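Local atomic coordinates of putative sulfurtransferase DsrE (Allochromatium vinosum, PDB entry 2HY5), a protein that probably acts as a sulfurtransferase or sulfur carrier and could take part in the oxidation of intracellular sulfur. Residues A20-F23 with A24-A27; D56-I60 with V61-A65; A65-A68 with E69-E72; V76-V79 with A80-Q83. All blocks are in the same frame, centred on the assembly; numbering follows the deposited sequence.

Interaction 1: residues A20-F23 with A24-A27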
loop_
_atom_site.group_PDB
_atom_site.type_symbol
_atom_site.label_atom_id
_atom_site.label_comp_id
_atom_site.label_asym_id
_atom_site.label_seq_id
_atom_site.Cartn_x
_atom_site.Cartn_y
_atom_site.Cartn_z
ATOM N N ALA A 20 -7.402 6.095 12.716
ATOM C CA ALA A 20 -6.722 6.292 13.991
ATOM C C ALA A 20 -7.290 7.518 14.691
ATOM O O ALA A 20 -7.479 7.519 15.905
ATOM C CB ALA A 20 -5.221 6.454 13.764
ATOM N N TYR A 21 -7.557 8.565 13.921
ATOM C CA TYR A 21 -8.119 9.789 14.481
ATOM C C TYR A 21 -9.497 9.531 15.091
ATOM O O TYR A 21 -9.769 9.918 16.235
ATOM C CB TYR A 21 -8.240 10.866 13.404
ATOM C CG TYR A 21 -9.017 12.066 13.885
ATOM C CD1 TYR A 21 -8.420 13.028 14.702
ATOM C CD2 TYR A 21 -10.373 12.191 13.597
ATOM C CE1 TYR A 21 -9.164 14.086 15.221
ATOM C CE2 TYR A 21 -11.124 13.236 14.116
ATOM C CZ TYR A 21 -10.516 14.180 14.926
ATOM O OH TYR A 21 -11.270 15.215 15.432
ATOM N N GLN A 22 -10.371 8.877 14.330
ATOM C CA GLN A 22 -11.718 8.592 14.823
ATOM C C GLN A 22 -11.676 7.682 16.045
ATOM O O GLN A 22 -12.479 7.834 16.961
ATOM C CB GLN A 22 -12.579 7.965 13.716
ATOM C CG GLN A 22 -12.732 8.847 12.472
ATOM C CD GLN A 22 -13.478 10.149 12.734
ATOM O OE1 GLN A 22 -13.382 11.106 11.957
ATOM N NE2 GLN A 22 -14.235 10.186 13.817
ATOM N N PHE A 23 -10.740 6.740 16.061
ATOM C CA PHE A 23 -10.599 5.834 17.205
ATOM C C PHE A 23 -10.149 6.635 18.427
ATOM O O PHE A 23 -10.703 6.494 19.516
ATOM C CB PHE A 23 -9.556 4.752 16.922
ATOM C CG PHE A 23 -9.394 3.764 18.044
ATOM C CD1 PHE A 23 -10.167 2.608 18.086
ATOM C CD2 PHE A 23 -8.492 4.004 19.075
ATOM C CE1 PHE A 23 -10.044 1.704 19.139
ATOM C CE2 PHE A 23 -8.359 3.108 20.137
ATOM C CZ PHE A 23 -9.137 1.955 20.170
ATOM N N ALA A 24 -9.133 7.470 18.234
ATOM C CA ALA A 24 -8.601 8.290 19.315
ATOM C C ALA A 24 -9.672 9.192 19.899
ATOM O O ALA A 24 -9.825 9.278 21.120
ATOM C CB ALA A 24 -7.441 9.137 18.813
ATOM N N LYS A 25 -10.401 9.878 19.027
ATOM C CA LYS A 25 -11.444 10.783 19.480
ATOM C C LYS A 25 -12.490 10.035 20.290
ATOM O O LYS A 25 -12.916 10.491 21.350
ATOM C CB LYS A 25 -12.102 11.477 18.286
ATOM C CG LYS A 25 -12.938 12.690 18.677
ATOM C CD LYS A 25 -13.242 13.567 17.473
ATOM C CE LYS A 25 -14.401 13.027 16.663
ATOM N NZ LYS A 25 -15.690 13.212 17.389
ATOM N N ALA A 26 -12.896 8.870 19.799
ATOM C CA ALA A 26 -13.906 8.086 20.499
ATOM C C ALA A 26 -13.400 7.591 21.851
ATOM O O ALA A 26 -14.147 7.565 22.832
ATOM C CB ALA A 26 -14.341 6.904 19.634
ATOM N N ALA A 27 -12.131 7.201 21.900
ATOM C CA ALA A 27 -11.531 6.703 23.129
ATOM C C ALA A 27 -11.408 7.836 24.141
ATOM O O ALA A 27 -11.687 7.654 25.324
ATOM C CB ALA A 27 -10.165 6.119 22.833
#
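The carbonyl O of Y21 accepts the backbone N-H of K25 with N to O at 2.9 Å and an N-H...O angle of 168°, the straightest of four i to i+4 bonds here. A24 N to A20 O, A26 N to Q22 O and A27 N to F23 O repeat the pattern, which marks this stretch as the middle of helix 16-29. Over the turn defined by the first bond, the side chains of Y21 and K25 cross at a slant. The phenol end does the touching: Y21 OH lies 3.3 Å from K25 CD, and Y21 CZ is 3.8 Å from the same carbon. With CG placed opposite the backbone N (chi1 171°), the tyrosine reaches forward along the helix to meet this methylene. K25 bends at chi3 and chi4, and its CE comes to 4.0 Å from Q22 NE2, the two side chains running alongside each other. Y21 also packs on R63 and L67 of helix 60-71, while F23 makes T-shaped (edge-to-face) stacks with F3 and with F88 of the DsrH chain. Substituting serine for Y21 would probably open a gap beside K25 CD and leave R63 and L67 without the ring they lie against. The tyrosine-lysine contact sets a methylene against the phenol oxygen and CZ, packing with no polar bond between the two side chains, and the polar bonding across the turn is carried by the backbone.

Interaction 2: residues D56-I60 with V61-A65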
loop_
_atom_site.group_PDB
_atom_site.type_symbol
_atom_site.label_atom_id
_atom_site.label_comp_id
_atom_site.label_asym_id
_atom_site.label_seq_id
_atom_site.Cartn_x
_atom_site.Cartn_y
_atom_site.Cartn_z
ATOM N N ASP A 56 -13.321 21.756 1.214
ATOM C CA ASP A 56 -14.577 21.046 1.429
ATOM C C ASP A 56 -14.391 19.643 2.006
ATOM O O ASP A 56 -15.333 18.848 2.040
ATOM C CB ASP A 56 -15.375 20.967 0.125
ATOM C CG ASP A 56 -14.609 20.285 -0.988
ATOM O OD1 ASP A 56 -15.183 20.126 -2.086
ATOM O OD2 ASP A 56 -13.440 19.910 -0.767
ATOM N N ASP A 57 -13.180 19.337 2.459
ATOM C CA ASP A 57 -12.898 18.033 3.049
ATOM C C ASP A 57 -12.021 18.236 4.281
ATOM O O ASP A 57 -11.495 19.327 4.502
ATOM C CB ASP A 57 -12.204 17.121 2.037
ATOM C CG ASP A 57 -12.278 15.654 2.427
ATOM O OD1 ASP A 57 -11.813 14.805 1.640
ATOM O OD2 ASP A 57 -12.806 15.346 3.518
ATOM N N ARG A 58 -11.856 17.188 5.078
ATOM C CA ARG A 58 -11.074 17.310 6.298
ATOM C C ARG A 58 -9.595 17.623 6.095
ATOM O O ARG A 58 -8.977 17.226 5.105
ATOM C CB ARG A 58 -11.227 16.047 7.163
ATOM C CG ARG A 58 -10.284 14.888 6.841
ATOM C CD ARG A 58 -10.584 14.227 5.510
ATOM N NE ARG A 58 -9.801 13.007 5.329
ATOM C CZ ARG A 58 -9.639 12.383 4.165
ATOM N NH1 ARG A 58 -10.205 12.865 3.067
ATOM N NH2 ARG A 58 -8.908 11.278 4.100
ATOM N N HIS A 59 -9.052 18.359 7.058
ATOM C CA HIS A 59 -7.652 18.754 7.074
ATOM C C HIS A 59 -7.045 17.833 8.128
ATOM O O HIS A 59 -7.085 18.121 9.319
ATOM C CB HIS A 59 -7.527 20.220 7.507
ATOM C CG HIS A 59 -6.180 20.818 7.247
ATOM N ND1 HIS A 59 -5.010 20.271 7.729
ATOM C CD2 HIS A 59 -5.817 21.929 6.559
ATOM C CE1 HIS A 59 -3.987 21.015 7.352
ATOM N NE2 HIS A 59 -4.451 22.029 6.640
ATOM N N ILE A 60 -6.507 16.708 7.680
ATOM C CA ILE A 60 -5.940 15.728 8.590
ATOM C C ILE A 60 -4.920 16.255 9.597
ATOM O O ILE A 60 -5.022 15.977 10.791
ATOM C CB ILE A 60 -5.315 14.569 7.801
ATOM C CG1 ILE A 60 -6.410 13.861 6.998
ATOM C CG2 ILE A 60 -4.620 13.608 8.751
ATOM C CD1 ILE A 60 -5.911 12.733 6.109
ATOM N N VAL A 61 -3.936 17.011 9.129
ATOM C CA VAL A 61 -2.924 17.519 10.040
ATOM C C VAL A 61 -3.498 18.457 11.092
ATOM O O VAL A 61 -3.233 18.283 12.281
ATOM C CB VAL A 61 -1.800 18.243 9.282
ATOM C CG1 VAL A 61 -0.726 18.715 10.267
ATOM C CG2 VAL A 61 -1.194 17.299 8.248
ATOM N N ASN A 62 -4.276 19.447 10.664
ATOM C CA ASN A 62 -4.850 20.397 11.611
ATOM C C ASN A 62 -5.826 19.737 12.567
ATOM O O ASN A 62 -5.928 20.129 13.727
ATOM C CB ASN A 62 -5.544 21.549 10.879
ATOM C CG ASN A 62 -4.554 22.511 10.253
ATOM O OD1 ASN A 62 -3.372 22.512 10.598
ATOM N ND2 ASN A 62 -5.034 23.345 9.339
ATOM N N ARG A 63 -6.539 18.733 12.073
ATOM C CA ARG A 63 -7.510 18.011 12.882
ATOM C C ARG A 63 -6.796 17.262 14.010
ATOM O O ARG A 63 -7.258 17.256 15.151
ATOM C CB ARG A 63 -8.284 17.046 11.993
ATOM C CG ARG A 63 -9.421 16.339 12.686
ATOM C CD ARG A 63 -9.986 15.261 11.778
ATOM N NE ARG A 63 -11.235 15.664 11.145
ATOM C CZ ARG A 63 -11.950 14.871 10.352
ATOM N NH1 ARG A 63 -11.526 13.638 10.099
ATOM N NH2 ARG A 63 -13.092 15.302 9.827
ATOM N N TRP A 64 -5.669 16.632 13.691
ATOM C CA TRP A 64 -4.881 15.926 14.702
ATOM C C TRP A 64 -4.373 16.955 15.712
ATOM O O TRP A 64 -4.384 16.722 16.919
ATOM C CB TRP A 64 -3.673 15.230 14.067
ATOM C CG TRP A 64 -3.888 13.790 13.690
ATOM C CD1 TRP A 64 -3.766 13.243 12.444
ATOM C CD2 TRP A 64 -4.220 12.706 14.569
ATOM N NE1 TRP A 64 -4.001 11.889 12.489
ATOM C CE2 TRP A 64 -4.284 11.532 13.783
ATOM C CE3 TRP A 64 -4.476 12.611 15.945
ATOM C CZ2 TRP A 64 -4.585 10.279 14.330
ATOM C CZ3 TRP A 64 -4.775 11.363 16.485
ATOM C CH2 TRP A 64 -4.828 10.216 15.677
ATOM N N ALA A 65 -3.917 18.096 15.206
ATOM C CA ALA A 65 -3.389 19.148 16.069
ATOM C C ALA A 65 -4.456 19.692 17.015
ATOM O O ALA A 65 -4.172 19.985 18.181
ATOM C CB ALA A 65 -2.814 20.275 15.226
#
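H59 occupies the N-cap position of helix 60-71, and its carbonyl O takes the N-H of R63 at an N to O distance of 2.9 Å; W64 N to I60 O, at 3.0 Å, continues the helical pattern. With CG anti to the backbone N (chi1 -166°), H59 carries its imidazole forward to the N62 amide, which lies stacked on one face, the planes 12° apart and ND2 above the ring centre. N62 CB adds a CH-pi contact, 3.8 Å from the centroid of the H59 ring. Although N62 ND2 is only 3.1 Å from H59 NE2, the angle is too poor for a hydrogen bond. R58 meets R63 differently: its CB sits over a face of the R63 guanidinium, offset toward the rim, 3.3 Å from R63 NH2, which hydrogen-bonds to G61 O of the DsrF chain. The R58 guanidinium is engaged by D57, whose OD1 pairs with NH1 at 2.9 Å in a salt bridge, and by D18 through NH2. One turn on, I60 CG2 rests 3.8 Å from W64 CD1. Residues 56-60 bring the chain out of the loop after strand 33-39 into helix 60-71, which starts against helix 16-29, where W64 NE1 bonds to S17 OG and I60 touches D18.

Interaction 3: residues A65-A68 with E69-E72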
loop_
_atom_site.group_PDB
_atom_site.type_symbol
_atom_site.label_atom_id
_atom_site.label_comp_id
_atom_site.label_asym_id
_atom_site.label_seq_id
_atom_site.Cartn_x
_atom_site.Cartn_y
_atom_site.Cartn_z
ATOM N N ALA A 65 -3.917 18.096 15.206
ATOM C CA ALA A 65 -3.389 19.148 16.069
ATOM C C ALA A 65 -4.456 19.692 17.015
ATOM O O ALA A 65 -4.172 19.985 18.181
ATOM C CB ALA A 65 -2.814 20.275 15.226
ATOM N N GLU A 66 -5.681 19.829 16.514
ATOM C CA GLU A 66 -6.779 20.327 17.333
ATOM C C GLU A 66 -7.105 19.315 18.427
ATOM O O GLU A 66 -7.387 19.685 19.568
ATOM C CB GLU A 66 -8.013 20.586 16.465
ATOM C CG GLU A 66 -7.795 21.663 15.411
ATOM C CD GLU A 66 -8.970 21.814 14.465
ATOM O OE1 GLU A 66 -9.334 20.820 13.803
ATOM O OE2 GLU A 66 -9.529 22.928 14.383
ATOM N N LEU A 67 -7.056 18.034 18.081
ATOM C CA LEU A 67 -7.341 16.992 19.055
ATOM C C LEU A 67 -6.258 16.996 20.129
ATOM O O LEU A 67 -6.544 16.851 21.318
ATOM C CB LEU A 67 -7.380 15.622 18.382
ATOM C CG LEU A 67 -7.942 14.510 19.269
ATOM C CD1 LEU A 67 -9.430 14.740 19.479
ATOM C CD2 LEU A 67 -7.696 13.154 18.617
ATOM N N ALA A 68 -5.012 17.171 19.704
ATOM C CA ALA A 68 -3.888 17.190 20.633
ATOM C C ALA A 68 -3.995 18.379 21.590
ATOM O O ALA A 68 -3.662 18.268 22.771
ATOM C CB ALA A 68 -2.563 17.247 19.861
ATOM N N GLU A 69 -4.467 19.511 21.078
ATOM C CA GLU A 69 -4.613 20.709 21.899
ATOM C C GLU A 69 -5.680 20.484 22.965
ATOM O O GLU A 69 -5.452 20.729 24.154
ATOM C CB GLU A 69 -4.999 21.904 21.024
ATOM C CG GLU A 69 -5.254 23.195 21.796
ATOM C CD GLU A 69 -4.022 23.706 22.522
ATOM O OE1 GLU A 69 -2.973 23.883 21.866
ATOM O OE2 GLU A 69 -4.102 23.939 23.746
ATOM N N GLN A 70 -6.834 19.994 22.531
ATOM C CA GLN A 70 -7.957 19.737 23.427
ATOM C C GLN A 70 -7.687 18.693 24.507
ATOM O O GLN A 70 -8.107 18.864 25.651
ATOM C CB GLN A 70 -9.182 19.316 22.613
ATOM C CG GLN A 70 -10.368 18.865 23.449
ATOM C CD GLN A 70 -11.581 18.548 22.601
ATOM O OE1 GLN A 70 -11.455 18.247 21.410
ATOM N NE2 GLN A 70 -12.762 18.591 23.210
ATOM N N TYR A 71 -6.989 17.620 24.150
ATOM C CA TYR A 71 -6.702 16.553 25.101
ATOM C C TYR A 71 -5.251 16.459 25.564
ATOM O O TYR A 71 -4.894 15.536 26.301
ATOM C CB TYR A 71 -7.139 15.202 24.515
ATOM C CG TYR A 71 -8.636 15.059 24.332
ATOM C CD1 TYR A 71 -9.254 15.413 23.130
ATOM C CD2 TYR A 71 -9.438 14.579 25.369
ATOM C CE1 TYR A 71 -10.634 15.292 22.968
ATOM C CE2 TYR A 71 -10.809 14.453 25.218
ATOM C CZ TYR A 71 -11.404 14.810 24.019
ATOM O OH TYR A 71 -12.762 14.679 23.873
ATOM N N GLU A 72 -4.421 17.407 25.142
ATOM C CA GLU A 72 -3.007 17.430 25.517
ATOM C C GLU A 72 -2.309 16.111 25.184
ATOM O O GLU A 72 -1.699 15.476 26.047
ATOM C CB GLU A 72 -2.861 17.734 27.013
ATOM C CG GLU A 72 -3.441 19.083 27.426
ATOM C CD GLU A 72 -3.114 19.452 28.863
ATOM O OE1 GLU A 72 -1.913 19.527 29.200
ATOM O OE2 GLU A 72 -4.055 19.675 29.656
#
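A65 meets residues E69-E72 through its backbone: its carbonyl O accepts E69 N at 3.0 Å, with an N-H...O angle of 147°. The methylene CB of E69 lies 3.5 Å from that same A65 O, while the E69 carboxylate leads away to a salt bridge of OE1 with K106 NZ. E66 follows with the straighter bond, Q70 N to E66 O at 3.0 Å and 169°. These bonds belong to the last turns of helix 60-71, which links strands 33-39 and 75-78 as the helical arm of a beta-alpha-beta unit in this parallel sheet. L67 makes the main side-chain contact. Its O accepts Y71 N at 3.0 Å and lies at the edge of the Y71 ring, near the ring plane. One methyl, L67 CD1, comes to the CD1-CE1 bond of the Y71 ring, 3.7 Å from both atoms, the two side chains crossing at a slant. Y71, with CG beside its backbone N and anti to the carbonyl carbon (chi1 -66°), tilts its ring back one turn to this methyl. Both side chains also touch L28 of helix 16-29. A68 turns its methyl to L73 in the following loop, and four residues ahead of it the chain leaves helical geometry at E72, whose phi is positive.

Interaction 4: residues V76-V79 with A80-Q83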
loop_
_atom_site.group_PDB
_atom_site.type_symbol
_atom_site.label_atom_id
_atom_site.label_comp_id
_atom_site.label_asym_id
_atom_site.label_seq_id
_atom_site.Cartn_x
_atom_site.Cartn_y
_atom_site.Cartn_z
ATOM N N VAL A 76 4.176 11.902 18.649
ATOM C CA VAL A 76 5.582 11.703 18.349
ATOM C C VAL A 76 5.827 11.164 16.948
ATOM O O VAL A 76 5.129 10.260 16.478
ATOM C CB VAL A 76 6.210 10.740 19.384
ATOM C CG1 VAL A 76 7.725 10.671 19.204
ATOM C CG2 VAL A 76 5.851 11.203 20.793
ATOM N N VAL A 77 6.826 11.742 16.290
ATOM C CA VAL A 77 7.224 11.348 14.941
ATOM C C VAL A 77 8.624 10.742 14.993
ATOM O O VAL A 77 9.558 11.359 15.514
ATOM C CB VAL A 77 7.228 12.572 14.004
ATOM C CG1 VAL A 77 7.720 12.182 12.622
ATOM C CG2 VAL A 77 5.827 13.168 13.934
ATOM N N CYS A 78 8.771 9.530 14.459
ATOM C CA CYS A 78 10.057 8.840 14.454
ATOM C C CYS A 78 11.121 9.623 13.687
ATOM O O CYS A 78 10.931 9.963 12.519
ATOM C CB CYS A 78 9.910 7.457 13.825
ATOM S SG CYS A 78 11.469 6.564 13.723
ATOM N N VAL A 79 12.248 9.889 14.337
ATOM C CA VAL A 79 13.321 10.645 13.698
ATOM C C VAL A 79 13.934 9.936 12.491
ATOM O O VAL A 79 14.200 10.566 11.468
ATOM C CB VAL A 79 14.443 10.987 14.712
ATOM C CG1 VAL A 79 15.111 9.714 15.214
ATOM C CG2 VAL A 79 15.460 11.908 14.064
ATOM N N ALA A 80 14.156 8.630 12.609
ATOM C CA ALA A 80 14.746 7.845 11.526
ATOM C C ALA A 80 13.861 7.875 10.288
ATOM O O ALA A 80 14.327 8.146 9.178
ATOM C CB ALA A 80 14.957 6.406 11.982
ATOM N N ALA A 81 12.578 7.596 10.486
ATOM C CA ALA A 81 11.617 7.603 9.393
ATOM C C ALA A 81 11.435 9.022 8.847
ATOM O O ALA A 81 11.221 9.212 7.653
ATOM C CB ALA A 81 10.279 7.040 9.874
ATOM N N ALA A 82 11.526 10.019 9.724
ATOM C CA ALA A 82 11.380 11.412 9.304
ATOM C C ALA A 82 12.556 11.873 8.435
ATOM O O ALA A 82 12.368 12.595 7.457
ATOM C CB ALA A 82 11.252 12.316 10.526
ATOM N N GLN A 83 13.767 11.455 8.794
ATOM C CA GLN A 83 14.954 11.835 8.034
ATOM C C GLN A 83 14.919 11.245 6.636
ATOM O O GLN A 83 15.348 11.868 5.671
ATOM C CB GLN A 83 16.217 11.367 8.758
ATOM C CG GLN A 83 16.501 12.136 10.032
ATOM C CD GLN A 83 17.683 11.583 10.797
ATOM O OE1 GLN A 83 18.159 12.195 11.755
ATOM N NE2 GLN A 83 18.159 10.415 10.386
#
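The junction where strand 75-78 passes into helix 79-85 carries C78, by similarity the cysteine that forms the persulfide intermediate. C78 is the N-cap residue of the helix: its SG accepts the N-H of A81 at 3.6 Å between SG and N, nearly straight at 174°. The side chain is directed forward to that amide because SG stands opposite the backbone N (chi1 178°). C78 SG also lies 3.9 Å from A80 CB, and C78 O takes A82 N at 2.9 Å, so the cysteine grips the first turn through both its sulfur and its carbonyl. One residue earlier, V77 CG1 packs on A82 CB at 4.1 Å, joining the strand to the helix by methyl contact. Next along, V79 O accepts Q83 N at 2.9 Å, and the aliphatic part of Q83 runs alongside V79, with Q83 CG 3.1 Å from V79 O. An alanine at Q83 is likely to lose the methylene cover over V79 O and beside the V79 CG2 methyl. Q83 also makes backbone hydrogen bonds to the second subunit, another copy of this protein, and A81 packs on E24 of the DsrF chain. A cysteine at the carboxyl end of a parallel strand, capping the following helix with its sulfur toward a backbone N-H of the first turn, is consistent with the persulfide role assigned to C78 by similarity within the DsrE/TusD family.

From the N terminus, interaction 1 comes first, on helix 16-29, in the crossover between strands 2-7 and 33-39. Interaction 2 then spans the end of the long loop after strand 33-39 and the start of helix 60-71; interaction 3 takes over at the shared A65 and runs to that helix's end. Interaction 4 follows, where strand 75-78 enters helix 79-85. All four are local contacts between adjoining residues, so none closes a long loop, and none nests or crosses. Interactions 2 and 3 both touch interaction 1, through Y21 against R63 and L67, packing the two helices together. Interaction 4 lies on the opposite side of the chain's centre, about 20 Å from interaction 3 between centres.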